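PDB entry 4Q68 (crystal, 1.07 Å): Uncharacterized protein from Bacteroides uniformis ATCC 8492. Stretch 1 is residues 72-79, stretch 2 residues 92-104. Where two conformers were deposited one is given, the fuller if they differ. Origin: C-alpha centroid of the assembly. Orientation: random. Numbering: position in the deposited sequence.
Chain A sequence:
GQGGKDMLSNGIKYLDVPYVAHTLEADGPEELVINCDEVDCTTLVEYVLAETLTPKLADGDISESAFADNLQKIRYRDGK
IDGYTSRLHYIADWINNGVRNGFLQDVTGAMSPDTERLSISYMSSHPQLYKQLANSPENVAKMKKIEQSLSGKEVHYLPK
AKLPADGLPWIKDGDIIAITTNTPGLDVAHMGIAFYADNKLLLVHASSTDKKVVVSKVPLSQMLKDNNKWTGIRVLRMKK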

ATOM      1  N   GLN A  72      -2.476   2.408 -13.723  1.00  5.84           N
ATOM      2  CA  GLN A  72      -3.904   2.145 -13.770  1.00  5.94           C
ATOM      3  C   GLN A  72      -4.225   0.712 -13.335  1.00  6.05           C
ATOM      4  O   GLN A  72      -5.208   0.481 -12.629  1.00  6.46           O
ATOM      5  N   LYS A  73      -3.405  -0.244 -13.759  1.00  6.33           N
ATOM      6  CA  LYS A  73      -3.675  -1.627 -13.385  0.65  7.29           C
ATOM      7  C   LYS A  73      -3.405  -1.901 -11.906  1.00  6.06           C
ATOM      8  O   LYS A  73      -4.021  -2.804 -11.344  1.00  6.65           O
ATOM      9  N   ILE A  74      -2.549  -1.109 -11.272  1.00  5.52           N
ATOM     10  CA  ILE A  74      -2.274  -1.192  -9.845  1.00  5.29           C
ATOM     11  C   ILE A  74      -3.368  -0.521  -9.025  1.00  5.32           C
ATOM     12  O   ILE A  74      -3.778  -1.019  -7.979  1.00  5.63           O
ATOM     13  N   ARG A  75      -3.811   0.646  -9.467  1.00  5.38           N
ATOM     14  CA  ARG A  75      -4.653   1.498  -8.642  1.00  5.28           C
ATOM     15  C   ARG A  75      -6.136   1.128  -8.716  1.00  5.45           C
ATOM     16  O   ARG A  75      -6.871   1.379  -7.752  1.00  6.10           O
ATOM     17  N   TYR A  76      -6.572   0.562  -9.843  1.00  5.45           N
ATOM     18  CA  TYR A  76      -7.973   0.268 -10.100  1.00  5.86           C
ATOM     19  C   TYR A  76      -8.206  -1.224 -10.196  1.00  5.87           C
ATOM     20  O   TYR A  76      -7.370  -1.988 -10.682  1.00  6.42           O
ATOM     21  N   ARG A  77      -9.398  -1.633  -9.771  1.00  6.41           N
ATOM     22  CA  ARG A  77      -9.808  -3.031  -9.796  1.00  6.82           C
ATOM     23  C   ARG A  77      -9.760  -3.567 -11.227  1.00  6.99           C
ATOM     24  O   ARG A  77     -10.489  -3.080 -12.106  1.00  7.77           O
ATOM     25  N   ASP A  78      -8.875  -4.530 -11.460  1.00  7.46           N
ATOM     26  CA  ASP A  78      -8.631  -5.081 -12.796  1.00  8.35           C
ATOM     27  C   ASP A  78      -8.277  -4.013 -13.828  1.00  8.60           C
ATOM     28  O   ASP A  78      -8.480  -4.193 -15.021  1.00 10.41           O
ATOM     29  N   GLY A  79      -7.721  -2.898 -13.369  1.00  8.31           N
ATOM     30  CA  GLY A  79      -7.309  -1.830 -14.259  1.00  8.76           C
ATOM     31  C   GLY A  79      -8.422  -1.068 -14.940  1.00  9.36           C
ATOM     32  O   GLY A  79      -8.153  -0.339 -15.885  1.00 12.79           O
ATOM     33  N   ALA A  92      -6.156  -4.602   1.491  1.00  4.74           N
ATOM     34  CA  ALA A  92      -6.414  -6.031   1.244  1.00  5.10           C
ATOM     35  C   ALA A  92      -6.892  -6.232  -0.191  1.00  5.13           C
ATOM     36  O   ALA A  92      -6.533  -7.203  -0.849  1.00  5.66           O
ATOM     37  N   ASP A  93      -7.736  -5.316  -0.666  1.00  5.09           N
ATOM     38  CA  ASP A  93      -8.306  -5.383  -2.022  1.00  5.39           C
ATOM     39  C   ASP A  93      -7.234  -5.091  -3.078  1.00  5.25           C
ATOM     40  O   ASP A  93      -7.158  -5.758  -4.111  1.00  5.91           O
ATOM     41  N   TRP A  94      -6.398  -4.097  -2.793  1.00  5.27           N
ATOM     42  CA  TRP A  94      -5.247  -3.727  -3.619  1.00  5.01           C
ATOM     43  C   TRP A  94      -4.299  -4.926  -3.789  1.00  5.22           C
ATOM     44  O   TRP A  94      -3.849  -5.212  -4.893  1.00  5.54           O
ATOM     45  N   ILE A  95      -4.026  -5.620  -2.687  1.00  5.28           N
ATOM     46  CA  ILE A  95      -3.192  -6.809  -2.715  1.00  5.32           C
ATOM     47  C   ILE A  95      -3.864  -7.880  -3.569  1.00  5.64           C
ATOM     48  O   ILE A  95      -3.224  -8.480  -4.434  1.00  6.09           O
ATOM     49  N   ASN A  96      -5.141  -8.146  -3.332  1.00  6.11           N
ATOM     50  CA  ASN A  96      -5.835  -9.181  -4.091  1.00  6.73           C
ATOM     51  C   ASN A  96      -5.799  -8.891  -5.583  1.00  5.91           C
ATOM     52  O   ASN A  96      -5.641  -9.792  -6.393  1.00  6.50           O
ATOM     53  N   ASN A  97      -5.959  -7.627  -5.954  1.00  5.65           N
ATOM     54  CA  ASN A  97      -5.887  -7.226  -7.354  1.00  5.74           C
ATOM     55  C   ASN A  97      -4.527  -7.582  -7.962  1.00  5.47           C
ATOM     56  O   ASN A  97      -4.460  -8.108  -9.068  1.00  6.27           O
ATOM     57  N   GLY A  98      -3.449  -7.284  -7.250  1.00  5.45           N
ATOM     58  CA  GLY A  98      -2.121  -7.598  -7.739  1.00  5.83           C
ATOM     59  C   GLY A  98      -1.840  -9.081  -7.801  1.00  5.68           C
ATOM     60  O   GLY A  98      -1.197  -9.546  -8.737  1.00  6.32           O
ATOM     61  N   VAL A  99      -2.318  -9.837  -6.820  1.00  6.30           N
ATOM     62  CA  VAL A  99      -2.144 -11.284  -6.835  1.00  7.07           C
ATOM     63  C   VAL A  99      -2.937 -11.889  -7.998  1.00  7.27           C
ATOM     64  O   VAL A  99      -2.396 -12.661  -8.803  1.00  7.86           O
ATOM     65  N   ARG A 100      -4.213 -11.522  -8.114  1.00  7.24           N
ATOM     66  CA  ARG A 100      -5.087 -12.067  -9.147  1.00  8.38           C
ATOM     67  C   ARG A 100      -4.545 -11.756 -10.542  1.00  8.40           C
ATOM     68  O   ARG A 100      -4.625 -12.579 -11.442  1.00  9.86           O
ATOM     69  N   ASN A 101      -4.001 -10.557 -10.728  1.00  7.54           N
ATOM     70  CA  ASN A 101      -3.551 -10.090 -12.029  1.00  7.85           C
ATOM     71  C   ASN A 101      -2.053 -10.271 -12.261  1.00  8.04           C
ATOM     72  O   ASN A 101      -1.515  -9.818 -13.275  1.00  9.86           O
ATOM     73  N   GLY A 102      -1.399 -11.010 -11.379  1.00  7.80           N
ATOM     74  CA  GLY A 102      -0.085 -11.556 -11.651  1.00  8.29           C
ATOM     75  C   GLY A 102       1.115 -10.682 -11.386  1.00  7.62           C
ATOM     76  O   GLY A 102       2.223 -11.071 -11.740  1.00  9.53           O
ATOM     77  N   PHE A 103       0.927  -9.514 -10.766  1.00  6.71           N
ATOM     78  CA  PHE A 103       2.049  -8.609 -10.539  1.00  6.49           C
ATOM     79  C   PHE A 103       2.469  -8.447  -9.081  1.00  6.02           C
ATOM     80  O   PHE A 103       3.416  -7.714  -8.808  1.00  6.51           O
ATOM     81  N   LEU A 104       1.795  -9.142  -8.162  1.00  6.31           N
ATOM     82  CA  LEU A 104       2.222  -9.229  -6.776  1.00  6.47           C
ATOM     83  C   LEU A 104       2.201 -10.670  -6.296  1.00  6.40           C
ATOM     84  O   LEU A 104       1.329 -11.449  -6.679  1.00  7.56           O
TER

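A single buried asparagine, N97, does the work of a clasp here: its amide reads the backbone of the opposing stretch where the helix of residues 72-75 gives way to loop. With chi1 t and CA-to-CB directed toward stretch 1, N97 donates from ND2 to K73 O (2.9 Å), while its OD1 accepts from D78 N (2.9 Å). The example illustrates a general principle: carbonyls and amides freed at the end of a helix need new partners, and a carboxamide can serve both kinds at once. Waters extend the clasp. Water 3 accepts from N97 ND2 and donates to both I74 O and W94 O; water 1 donates to K73 O and N97 OD1.

Two salt bridges accompany the clasp. R77 (t, t, m) leaves its CA sideways, yet its NH2 reaches D93 OD2 at 2.8 Å in a salt bridge, near the guanidinium plane; water 4 links R77 NE to D93 OD1. D78, chi1 m, concentrates three donors on one oxygen: OD1 receives R100 NH2 at 2.9 Å, R100 NE at 3.1 Å and N101 ND2 at 2.9 Å. The arginine contacts form a salt bridge, and the 175° angle at N101 makes its bond nearly linear. R100 and N101 both direct CA-to-CB toward stretch 1.

Apolar packing centres on I74 (m, t), whose CG2 lies 3.6 Å from W94 CZ2 and whose CG1 lies 3.8 Å from F103 CE1. The isoleucine thus bridges two aromatic side chains. F103, in the p rotamer, points toward stretch 1 and also meets the aliphatic part of K73, with F103 CD2 3.8 Å from K73 CE. Hydrocarbon packing and paired polar groups together bury 511 Å², both sides summed.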

ATOM      1  CB  GLN A  72      -4.414   2.426 -15.162  1.00  6.53           C
ATOM      2  CG  GLN A  72      -5.908   2.297 -15.329  1.00  7.59           C
ATOM      3  CD  GLN A  72      -6.328   2.727 -16.713  1.00  9.26           C
ATOM      4  OE1 GLN A  72      -5.834   3.737 -17.214  1.00 11.26           O
ATOM      5  NE2 GLN A  72      -7.212   1.965 -17.343  1.00 11.72           N
ATOM      6  CB  LYS A  73      -3.010  -2.633 -14.311  0.65 10.03           C
ATOM      7  CG  LYS A  73      -1.643  -3.107 -13.957  0.65 11.33           C
ATOM      8  CD  LYS A  73      -1.212  -4.190 -14.946  0.65 11.24           C
ATOM      9  CE  LYS A  73       0.181  -4.679 -14.681  0.65 12.76           C
ATOM     10  NZ  LYS A  73       0.487  -5.848 -15.567  0.65 15.23           N
ATOM     11  CB  ILE A  74      -0.908  -0.525  -9.550  1.00  5.57           C
ATOM     12  CG1 ILE A  74       0.225  -1.341 -10.151  1.00  5.68           C
ATOM     13  CG2 ILE A  74      -0.691  -0.335  -8.052  1.00  6.00           C
ATOM     14  CD1 ILE A  74       1.501  -0.548 -10.327  1.00  6.19           C
ATOM     15  CB  ARG A  75      -4.442   2.969  -9.038  1.00  5.45           C
ATOM     16  CG  ARG A  75      -5.353   3.936  -8.307  1.00  6.02           C
ATOM     17  CD  ARG A  75      -4.972   5.378  -8.546  1.00  6.41           C
ATOM     18  NE  ARG A  75      -3.671   5.686  -7.979  1.00  6.23           N
ATOM     19  CZ  ARG A  75      -2.946   6.743  -8.318  1.00  6.26           C
ATOM     20  NH1 ARG A  75      -3.402   7.624  -9.202  1.00  6.99           N
ATOM     21  NH2 ARG A  75      -1.742   6.898  -7.764  1.00  6.84           N
ATOM     22  CB  TYR A  76      -8.439   0.967 -11.389  1.00  6.23           C
ATOM     23  CG  TYR A  76      -8.398   2.461 -11.220  1.00  6.25           C
ATOM     24  CD1 TYR A  76      -9.440   3.131 -10.601  1.00  6.61           C
ATOM     25  CD2 TYR A  76      -7.299   3.204 -11.630  1.00  6.41           C
ATOM     26  CE1 TYR A  76      -9.388   4.493 -10.375  1.00  6.62           C
ATOM     27  CE2 TYR A  76      -7.238   4.563 -11.418  1.00  6.70           C
ATOM     28  CZ  TYR A  76      -8.285   5.209 -10.804  1.00  7.01           C
ATOM     29  OH  TYR A  76      -8.200   6.564 -10.586  1.00  7.49           O
ATOM     30  CB  ARG A  77     -11.215  -3.125  -9.215  1.00  7.20           C
ATOM     31  CG  ARG A  77     -11.807  -4.528  -9.089  1.00  8.36           C
ATOM     32  CD  ARG A  77     -13.172  -4.514  -8.343  1.00  8.83           C
ATOM     33  NE  ARG A  77     -12.983  -4.084  -6.955  1.00  8.72           N
ATOM     34  CZ  ARG A  77     -13.252  -2.874  -6.459  1.00  7.55           C
ATOM     35  NH1 ARG A  77     -13.839  -1.938  -7.200  1.00  8.76           N
ATOM     36  NH2 ARG A  77     -12.946  -2.589  -5.202  1.00  8.07           N
ATOM     37  CB  ASP A  78      -9.816  -5.923 -13.253  1.00  9.53           C
ATOM     38  CG  ASP A  78     -10.068  -7.096 -12.336  1.00 11.05           C
ATOM     39  OD1 ASP A  78      -9.105  -7.671 -11.770  1.00 10.40           O
ATOM     40  OD2 ASP A  78     -11.255  -7.439 -12.165  1.00 19.67           O
ATOM     41  CB  ALA A  92      -7.443  -6.588   2.215  1.00  5.82           C
ATOM     42  CB  ASP A  93      -9.444  -4.363  -2.097  1.00  5.99           C
ATOM     43  CG  ASP A  93     -10.502  -4.681  -3.141  1.00  6.93           C
ATOM     44  OD1 ASP A  93     -10.495  -5.767  -3.764  1.00  7.99           O
ATOM     45  OD2 ASP A  93     -11.379  -3.804  -3.288  1.00  8.11           O
ATOM     46  CB  TRP A  94      -4.569  -2.535  -2.940  1.00  5.15           C
ATOM     47  CG  TRP A  94      -3.485  -1.812  -3.665  1.00  5.52           C
ATOM     48  CD1 TRP A  94      -3.632  -0.661  -4.381  1.00  6.07           C
ATOM     49  CD2 TRP A  94      -2.082  -2.093  -3.638  1.00  5.33           C
ATOM     50  NE1 TRP A  94      -2.415  -0.221  -4.824  1.00  6.61           N
ATOM     51  CE2 TRP A  94      -1.443  -1.072  -4.371  1.00  5.93           C
ATOM     52  CE3 TRP A  94      -1.300  -3.093  -3.044  1.00  6.01           C
ATOM     53  CZ2 TRP A  94      -0.060  -1.038  -4.542  1.00  6.55           C
ATOM     54  CZ3 TRP A  94       0.082  -3.043  -3.212  1.00  6.30           C
ATOM     55  CH2 TRP A  94       0.680  -2.028  -3.960  1.00  6.32           C
ATOM     56  CB  ILE A  95      -2.947  -7.318  -1.286  1.00  5.25           C
ATOM     57  CG1 ILE A  95      -2.048  -6.345  -0.527  1.00  5.40           C
ATOM     58  CG2 ILE A  95      -2.342  -8.744  -1.318  1.00  5.91           C
ATOM     59  CD1 ILE A  95      -2.022  -6.572   0.973  1.00  5.46           C
ATOM     60  CB  ASN A  96      -7.292  -9.308  -3.632  1.00  7.43           C
ATOM     61  CG  ASN A  96      -7.420  -9.834  -2.229  1.00  9.32           C
ATOM     62  OD1 ASN A  96      -6.466 -10.349  -1.665  1.00 11.70           O
ATOM     63  ND2 ASN A  96      -8.600  -9.689  -1.657  1.00 10.69           N
ATOM     64  CB  ASN A  97      -6.157  -5.723  -7.455  1.00  6.39           C
ATOM     65  CG  ASN A  97      -6.043  -5.188  -8.860  1.00  7.00           C
ATOM     66  OD1 ASN A  97      -6.812  -5.557  -9.745  1.00  8.93           O
ATOM     67  ND2 ASN A  97      -5.080  -4.304  -9.074  1.00  7.86           N
ATOM     68  CB  VAL A  99      -2.538 -11.908  -5.481  1.00  7.87           C
ATOM     69  CG1 VAL A  99      -2.588 -13.427  -5.579  1.00  8.77           C
ATOM     70  CG2 VAL A  99      -1.565 -11.459  -4.404  1.00  7.71           C
ATOM     71  CB  ARG A 100      -6.487 -11.455  -8.994  1.00  9.55           C
ATOM     72  CG  ARG A 100      -7.510 -11.939  -9.994  1.00 12.26           C
ATOM     73  CD  ARG A 100      -8.918 -11.433  -9.694  1.00 13.45           C
ATOM     74  NE  ARG A 100      -9.033  -9.973  -9.754  1.00 12.58           N
ATOM     75  CZ  ARG A 100      -9.038  -9.160  -8.698  1.00 10.43           C
ATOM     76  NH1 ARG A 100      -8.931  -9.624  -7.461  1.00 12.55           N
ATOM     77  NH2 ARG A 100      -9.139  -7.858  -8.893  1.00 10.34           N
ATOM     78  CB  ASN A 101      -4.020  -8.652 -12.240  1.00  8.14           C
ATOM     79  CG  ASN A 101      -5.516  -8.586 -12.449  1.00  8.67           C
ATOM     80  OD1 ASN A 101      -6.028  -9.154 -13.405  1.00 12.72           O
ATOM     81  ND2 ASN A 101      -6.224  -7.940 -11.554  1.00  8.79           N
ATOM     82  CB  PHE A 103       1.846  -7.254 -11.239  1.00  6.89           C
ATOM     83  CG  PHE A 103       0.637  -6.472 -10.765  1.00  7.00           C
ATOM     84  CD1 PHE A 103       0.700  -5.670  -9.641  1.00  7.26           C
ATOM     85  CD2 PHE A 103      -0.555  -6.518 -11.465  1.00  8.04           C
ATOM     86  CE1 PHE A 103      -0.394  -4.952  -9.217  1.00  7.87           C
ATOM     87  CE2 PHE A 103      -1.648  -5.787 -11.053  1.00  8.58           C
ATOM     88  CZ  PHE A 103      -1.564  -5.005  -9.920  1.00  8.24           C
ATOM     89  CB  LEU A 104       1.307  -8.450  -5.830  1.00  7.25           C
ATOM     90  CG  LEU A 104       1.288  -6.931  -5.909  1.00  7.92           C
ATOM     91  CD1 LEU A 104       0.271  -6.392  -4.914  1.00  8.48           C
ATOM     92  CD2 LEU A 104       2.650  -6.341  -5.636  1.00  7.80           C
TER
HETATM   93  O   HOH W   1      -5.177  -5.095 -12.336  1.00  9.02           O
HETATM   94  O   HOH W   2       0.828  -8.955 -14.535  1.00 16.89           O
HETATM   95  O   HOH W   3      -3.123  -3.554  -7.135  1.00  7.46           O
HETATM   96  O   HOH W   4     -12.715  -6.211  -5.127  1.00 23.12           O
HETATM   97  O   HOH W   5     -10.481 -10.445 -12.604  1.00 46.54           O